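PDB 2B33: protein synthesis inhibitor, putative from Thermotoga maritima, which belongs to the RutC (YjgF/YER057c/UK114) family, may have deaminase activity, and can bind calcium. Local coordinates for residues 37-43 with 131-137; 97-101 with 114-118. One frame throughout, in Å; residues are numbered along the deposited sequence.

How the contacts relate
Both contacts belong to one mixed sheet, their centres about 17 Å apart. Contact 1 pairs two inner strands, whereas contact 2 packs the start of helix 97-108 on strand 114-119, the sheet's edge within the chain. Strand 84-91 separates the two, so they do not touch, and their nearest atoms remain about 5 Å apart. The chain passes through contact 2 before returning along strand 129-136 to complete contact 1. In the trimer they meet across subunits: Ser42 and Glu132 of one chain hydrogen-bond to Arg115 and Ser116 of a neighbouring subunit, and Gly43 does so weakly to the same Ser116. Neither lies at the calcium-binding residues Asp48 and Glu50.

Contact 1. Residues 37-43 with 131-137; sequences NMMFVSG and IEAIAVK
Two extended strands, 38-43 and 131-136, run antiparallel at 167° with axes 4.7 Å apart. Asn37 O, just before the strand, accepts a hydrogen bond from Lys137 N (3.1 Å). Met38-Val136 is a non-hydrogen-bonded pair (CA-CA 4.4 Å); rotamer mtp brings Met38 CE 4.0 Å from Ile134 CG2. Met39 pairs with Ala135, hydrogen-bonded both ways (Met39 N-Ala135 O 2.8 Å, Ala135 N-Met39 O 2.9 Å). Phe40-Ile134 is non-hydrogen-bonded (CA-CA 4.7 Å); chi1 m sets Phe40 CD2 3.8 Å from Ile134 CG1. Val41-Ala133 is a hydrogen-bonded pair, Val41 N donating to Ala133 O (2.9 Å). Then regular pairing ends: a water donates to Val41 O (2.9 Å) and Ala133 O (2.7 Å), and the register slips one residue, Gly43 CA lying 3.9 Å from Glu132 CA and 3.5 Å from Ile131 O. Val41 and Ala135, on one face with Met39 and Ala133, meet helix 59-76; opposite, Phe40 and Ile134 pack on neighbouring subunits. Backbone hydrogen bonds thus join the strands, while apolar side chains tie them to helix and trimer.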
loop_
_atom_site.group_PDB
_atom_site.type_symbol
_atom_site.label_atom_id
_atom_site.label_comp_id
_atom_site.label_asym_id
_atom_site.label_seq_id
_atom_site.Cartn_x
_atom_site.Cartn_y
_atom_site.Cartn_z
ATOM N N ASN A 37 -7.637 14.023 -11.109
ATOM C CA ASN A 37 -8.557 12.953 -11.499
ATOM C C ASN A 37 -8.398 11.677 -10.658
ATOM O O ASN A 37 -9.001 10.664 -10.993
ATOM C CB ASN A 37 -8.435 12.638 -13.012
ATOM C CG ASN A 37 -7.112 11.942 -13.403
ATOM O OD1 ASN A 37 -6.216 11.727 -12.583
ATOM N ND2 ASN A 37 -7.000 11.599 -14.685
ATOM N N MET A 38 -7.601 11.741 -9.582
ATOM C CA MET A 38 -7.322 10.596 -8.705
ATOM C C MET A 38 -7.955 10.686 -7.321
ATOM O O MET A 38 -7.970 11.756 -6.732
ATOM C CB MET A 38 -5.822 10.494 -8.453
ATOM C CG MET A 38 -4.962 10.276 -9.676
ATOM S SD MET A 38 -3.243 10.004 -9.228
ATOM C CE MET A 38 -3.284 8.436 -8.335
ATOM N N MET A 39 -8.413 9.548 -6.793
ATOM C CA MET A 39 -8.953 9.462 -5.428
ATOM C C MET A 39 -8.201 8.396 -4.635
ATOM O O MET A 39 -7.995 7.298 -5.132
ATOM C CB MET A 39 -10.447 9.125 -5.412
ATOM C CG MET A 39 -10.987 8.883 -3.986
ATOM S SD MET A 39 -12.735 8.538 -3.832
ATOM C CE MET A 39 -13.461 10.101 -4.235
ATOM N N PHE A 40 -7.830 8.719 -3.397
ATOM C CA PHE A 40 -7.152 7.794 -2.500
ATOM C C PHE A 40 -8.111 7.524 -1.343
ATOM O O PHE A 40 -8.316 8.396 -0.515
ATOM C CB PHE A 40 -5.855 8.413 -1.985
ATOM C CG PHE A 40 -4.824 8.671 -3.057
ATOM C CD1 PHE A 40 -4.852 9.847 -3.804
ATOM C CD2 PHE A 40 -3.809 7.752 -3.299
ATOM C CE1 PHE A 40 -3.897 10.090 -4.784
ATOM C CE2 PHE A 40 -2.848 7.990 -4.277
ATOM C CZ PHE A 40 -2.891 9.163 -5.015
ATOM N N VAL A 41 -8.702 6.332 -1.296
ATOM C CA VAL A 41 -9.671 5.978 -0.255
ATOM C C VAL A 41 -9.001 5.296 0.948
ATOM O O VAL A 41 -8.126 4.440 0.787
ATOM C CB VAL A 41 -10.781 5.042 -0.801
ATOM C CG1 VAL A 41 -11.824 4.753 0.279
ATOM C CG2 VAL A 41 -11.463 5.659 -2.027
ATOM N N SER A 42 -9.442 5.685 2.145
ATOM C CA SER A 42 -8.950 5.130 3.402
ATOM C C SER A 42 -9.462 3.703 3.589
ATOM O O SER A 42 -10.529 3.357 3.099
ATOM C CB SER A 42 -9.427 5.985 4.577
ATOM O OG SER A 42 -8.741 7.215 4.633
ATOM N N GLY A 43 -8.704 2.885 4.309
ATOM C CA GLY A 43 -9.091 1.498 4.558
ATOM C C GLY A 43 -10.416 1.440 5.295
ATOM O O GLY A 43 -10.562 2.051 6.351
ATOM N N ILE A 131 -10.379 -2.960 3.633
ATOM C CA ILE A 131 -10.067 -2.738 2.221
ATOM C C ILE A 131 -9.893 -1.246 1.904
ATOM O O ILE A 131 -10.769 -0.430 2.200
ATOM C CB ILE A 131 -11.165 -3.331 1.292
ATOM C CG1 ILE A 131 -11.397 -4.816 1.614
ATOM C CG2 ILE A 131 -10.776 -3.133 -0.188
ATOM C CD1 ILE A 131 -12.539 -5.489 0.865
ATOM N N GLU A 132 -8.751 -0.916 1.305
ATOM C CA GLU A 132 -8.433 0.433 0.854
ATOM C C GLU A 132 -8.357 0.355 -0.656
ATOM O O GLU A 132 -8.317 -0.738 -1.218
ATOM C CB GLU A 132 -7.097 0.929 1.414
ATOM C CG GLU A 132 -5.873 0.149 0.941
ATOM C CD GLU A 132 -4.558 0.711 1.437
ATOM O OE1 GLU A 132 -4.547 1.626 2.287
ATOM O OE2 GLU A 132 -3.519 0.226 0.956
ATOM N N ALA A 133 -8.323 1.510 -1.313
ATOM C CA ALA A 133 -8.253 1.546 -2.763
ATOM C C ALA A 133 -7.778 2.889 -3.313
ATOM O O ALA A 133 -7.827 3.910 -2.632
ATOM C CB ALA A 133 -9.624 1.214 -3.353
ATOM N N ILE A 134 -7.294 2.848 -4.550
ATOM C CA ILE A 134 -6.919 4.044 -5.304
ATOM C C ILE A 134 -7.794 3.962 -6.541
ATOM O O ILE A 134 -7.980 2.874 -7.086
ATOM C CB ILE A 134 -5.419 4.100 -5.707
ATOM C CG1 ILE A 134 -4.539 4.182 -4.451
ATOM C CG2 ILE A 134 -5.152 5.333 -6.602
ATOM C CD1 ILE A 134 -3.043 4.011 -4.681
ATOM N N ALA A 135 -8.344 5.103 -6.952
ATOM C CA ALA A 135 -9.202 5.200 -8.126
ATOM C C ALA A 135 -8.719 6.345 -9.002
ATOM O O ALA A 135 -8.141 7.310 -8.505
ATOM C CB ALA A 135 -10.645 5.423 -7.710
ATOM N N VAL A 136 -8.924 6.201 -10.306
ATOM C CA VAL A 136 -8.558 7.214 -11.296
ATOM C C VAL A 136 -9.670 7.210 -12.337
ATOM O O VAL A 136 -10.142 6.142 -12.735
ATOM C CB VAL A 136 -7.209 6.903 -11.993
ATOM C CG1 VAL A 136 -6.781 8.070 -12.886
ATOM C CG2 VAL A 136 -6.109 6.596 -10.970
ATOM N N LYS A 137 -10.085 8.394 -12.777
ATOM C CA LYS A 137 -11.161 8.511 -13.763
ATOM C C LYS A 137 -10.747 9.411 -14.922
ATOM O O LYS A 137 -9.596 9.853 -14.974
ATOM C CB LYS A 137 -12.454 8.988 -13.086
ATOM C CG LYS A 137 -12.537 10.465 -12.690
ATOM C CD LYS A 137 -13.854 10.799 -11.975
ATOM C CE LYS A 137 -15.083 10.377 -12.790
ATOM N NZ LYS A 137 -16.338 11.021 -12.340
HETATM O O HOH W 1 -5.848 4.739 -1.049
#

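Contact 2. Residues 97-101 with 114-118; sequences FQRVN and ARSFV
Phe97 directs the edge of its ring at the face of Phe117, a T-shaped pair with centroids 5.0 Å apart and planes inclined at 66°. Phe97 CD1 comes to 3.8 Å from Phe117 CD2. Both residues have chi1 near t, and their CA atoms are 8.2 Å apart, the nearest backbone approach between the segments.

Residues 97-101 are helical, with Asn101 N bonded to Phe97 O at 2.9 Å, while 114-118 is an extended strand. The two short axes pass 11.3 Å apart and cross at 141°, a spacing bridged by long side chains. Val100, the one residue of 97-101 whose CA-to-CB bond points toward the strand, places CG1 3.6 Å from CE2 at the edge of the Phe117 ring. One helical turn after Phe97, Asn101 (chi1 m) sets OD1 3.6 Å from that same CE2. Arg115, two residues before Phe117 and so on the same side of the strand, extends through t chi1 and chi2 before turning at chi3 (p). Its NH1 makes a weak hydrogen bond of 3.2 Å to Asn101 OD1, and its NH2 lies 4.1 Å from Phe97 CZ. The guanidinium also forms a cation-pi interaction with Tyr104, farther along the helix.

This is helix-on-strand packing within a beta-alpha-beta unit: helix 97-108 connects strands 84-91 and 114-119, which lie parallel and adjacent. Phe117 also touches Val89 and Thr91 of strand 84-91, and Val100 reaches Ile59 and Thr63 of helix 59-76, placing the contact where the two helices and the sheet converge.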
loop_
_atom_site.group_PDB
_atom_site.type_symbol
_atom_site.label_atom_id
_atom_site.label_comp_id
_atom_site.label_asym_id
_atom_site.label_seq_id
_atom_site.Cartn_x
_atom_site.Cartn_y
_atom_site.Cartn_z
ATOM N N PHE A 97 -10.336 -16.026 2.092
ATOM C CA PHE A 97 -10.066 -15.673 0.688
ATOM C C PHE A 97 -11.212 -15.969 -0.275
ATOM O O PHE A 97 -11.710 -15.054 -0.943
ATOM C CB PHE A 97 -8.798 -16.382 0.206
ATOM C CG PHE A 97 -8.353 -15.986 -1.181
ATOM C CD1 PHE A 97 -7.672 -14.789 -1.386
ATOM C CD2 PHE A 97 -8.576 -16.821 -2.270
ATOM C CE1 PHE A 97 -7.237 -14.421 -2.651
ATOM C CE2 PHE A 97 -8.142 -16.462 -3.542
ATOM C CZ PHE A 97 -7.468 -15.256 -3.730
ATOM N N GLN A 98 -11.627 -17.236 -0.330
ATOM C CA GLN A 98 -12.692 -17.682 -1.246
ATOM C C GLN A 98 -13.998 -16.902 -1.071
ATOM O O GLN A 98 -14.542 -16.371 -2.046
ATOM C CB GLN A 98 -12.953 -19.199 -1.134
ATOM C CG GLN A 98 -11.986 -20.119 -1.935
ATOM C CD GLN A 98 -10.510 -20.071 -1.494
ATOM O OE1 GLN A 98 -10.189 -19.843 -0.317
ATOM N NE2 GLN A 98 -9.609 -20.324 -2.449
ATOM N N ARG A 99 -14.468 -16.815 0.171
ATOM C CA ARG A 99 -15.717 -16.109 0.501
ATOM C C ARG A 99 -15.643 -14.589 0.323
ATOM O O ARG A 99 -16.633 -13.972 -0.053
ATOM C CB ARG A 99 -16.176 -16.465 1.919
ATOM C CG ARG A 99 -16.660 -17.910 2.045
ATOM C CD ARG A 99 -16.895 -18.305 3.496
ATOM N NE ARG A 99 -15.634 -18.391 4.242
ATOM C CZ ARG A 99 -15.523 -18.405 5.573
ATOM N NH1 ARG A 99 -16.582 -18.345 6.367
ATOM N NH2 ARG A 99 -14.327 -18.481 6.122
ATOM N N VAL A 100 -14.487 -13.989 0.606
ATOM C CA VAL A 100 -14.290 -12.554 0.401
ATOM C C VAL A 100 -14.334 -12.273 -1.101
ATOM O O VAL A 100 -14.991 -11.326 -1.523
ATOM C CB VAL A 100 -12.952 -12.022 1.020
ATOM C CG1 VAL A 100 -12.616 -10.596 0.516
ATOM C CG2 VAL A 100 -13.015 -12.028 2.551
ATOM N N ASN A 101 -13.642 -13.097 -1.890
ATOM C CA ASN A 101 -13.641 -12.968 -3.347
ATOM C C ASN A 101 -15.037 -13.080 -3.947
ATOM O O ASN A 101 -15.344 -12.404 -4.928
ATOM C CB ASN A 101 -12.741 -14.022 -4.010
ATOM C CG ASN A 101 -11.256 -13.742 -3.834
ATOM O OD1 ASN A 101 -10.850 -12.854 -3.091
ATOM N ND2 ASN A 101 -10.436 -14.513 -4.529
ATOM N N ALA A 114 -6.435 -3.888 -10.227
ATOM C CA ALA A 114 -5.251 -4.574 -9.705
ATOM C C ALA A 114 -5.504 -4.800 -8.221
ATOM O O ALA A 114 -6.257 -4.042 -7.608
ATOM C CB ALA A 114 -4.009 -3.737 -9.914
ATOM N N ARG A 115 -4.899 -5.841 -7.645
ATOM C CA ARG A 115 -5.140 -6.159 -6.244
ATOM C C ARG A 115 -4.022 -6.929 -5.533
ATOM O O ARG A 115 -3.262 -7.662 -6.158
ATOM C CB ARG A 115 -6.429 -6.986 -6.156
ATOM C CG ARG A 115 -6.961 -7.210 -4.753
ATOM C CD ARG A 115 -8.213 -8.057 -4.748
ATOM N NE ARG A 115 -7.955 -9.450 -5.119
ATOM C CZ ARG A 115 -8.859 -10.431 -5.086
ATOM N NH1 ARG A 115 -10.110 -10.197 -4.683
ATOM N NH2 ARG A 115 -8.510 -11.665 -5.454
ATOM N N SER A 116 -3.933 -6.710 -4.220
ATOM C CA SER A 116 -3.081 -7.478 -3.298
ATOM C C SER A 116 -3.998 -7.880 -2.147
ATOM O O SER A 116 -4.814 -7.088 -1.688
ATOM C CB SER A 116 -1.891 -6.684 -2.765
ATOM O OG SER A 116 -0.849 -6.609 -3.715
ATOM N N PHE A 117 -3.869 -9.126 -1.709
ATOM C CA PHE A 117 -4.682 -9.690 -0.650
ATOM C C PHE A 117 -3.668 -10.281 0.323
ATOM O O PHE A 117 -2.972 -11.241 -0.024
ATOM C CB PHE A 117 -5.576 -10.767 -1.256
ATOM C CG PHE A 117 -6.797 -11.115 -0.440
ATOM C CD1 PHE A 117 -6.689 -11.649 0.835
ATOM C CD2 PHE A 117 -8.059 -10.993 -0.998
ATOM C CE1 PHE A 117 -7.820 -11.997 1.557
ATOM C CE2 PHE A 117 -9.182 -11.342 -0.286
ATOM C CZ PHE A 117 -9.069 -11.847 0.987
ATOM N N VAL A 118 -3.565 -9.692 1.518
ATOM C CA VAL A 118 -2.612 -10.138 2.550
ATOM C C VAL A 118 -3.301 -10.291 3.900
ATOM O O VAL A 118 -4.308 -9.633 4.166
ATOM C CB VAL A 118 -1.394 -9.175 2.688
ATOM C CG1 VAL A 118 -0.630 -9.121 1.393
ATOM C CG2 VAL A 118 -1.815 -7.761 3.117
#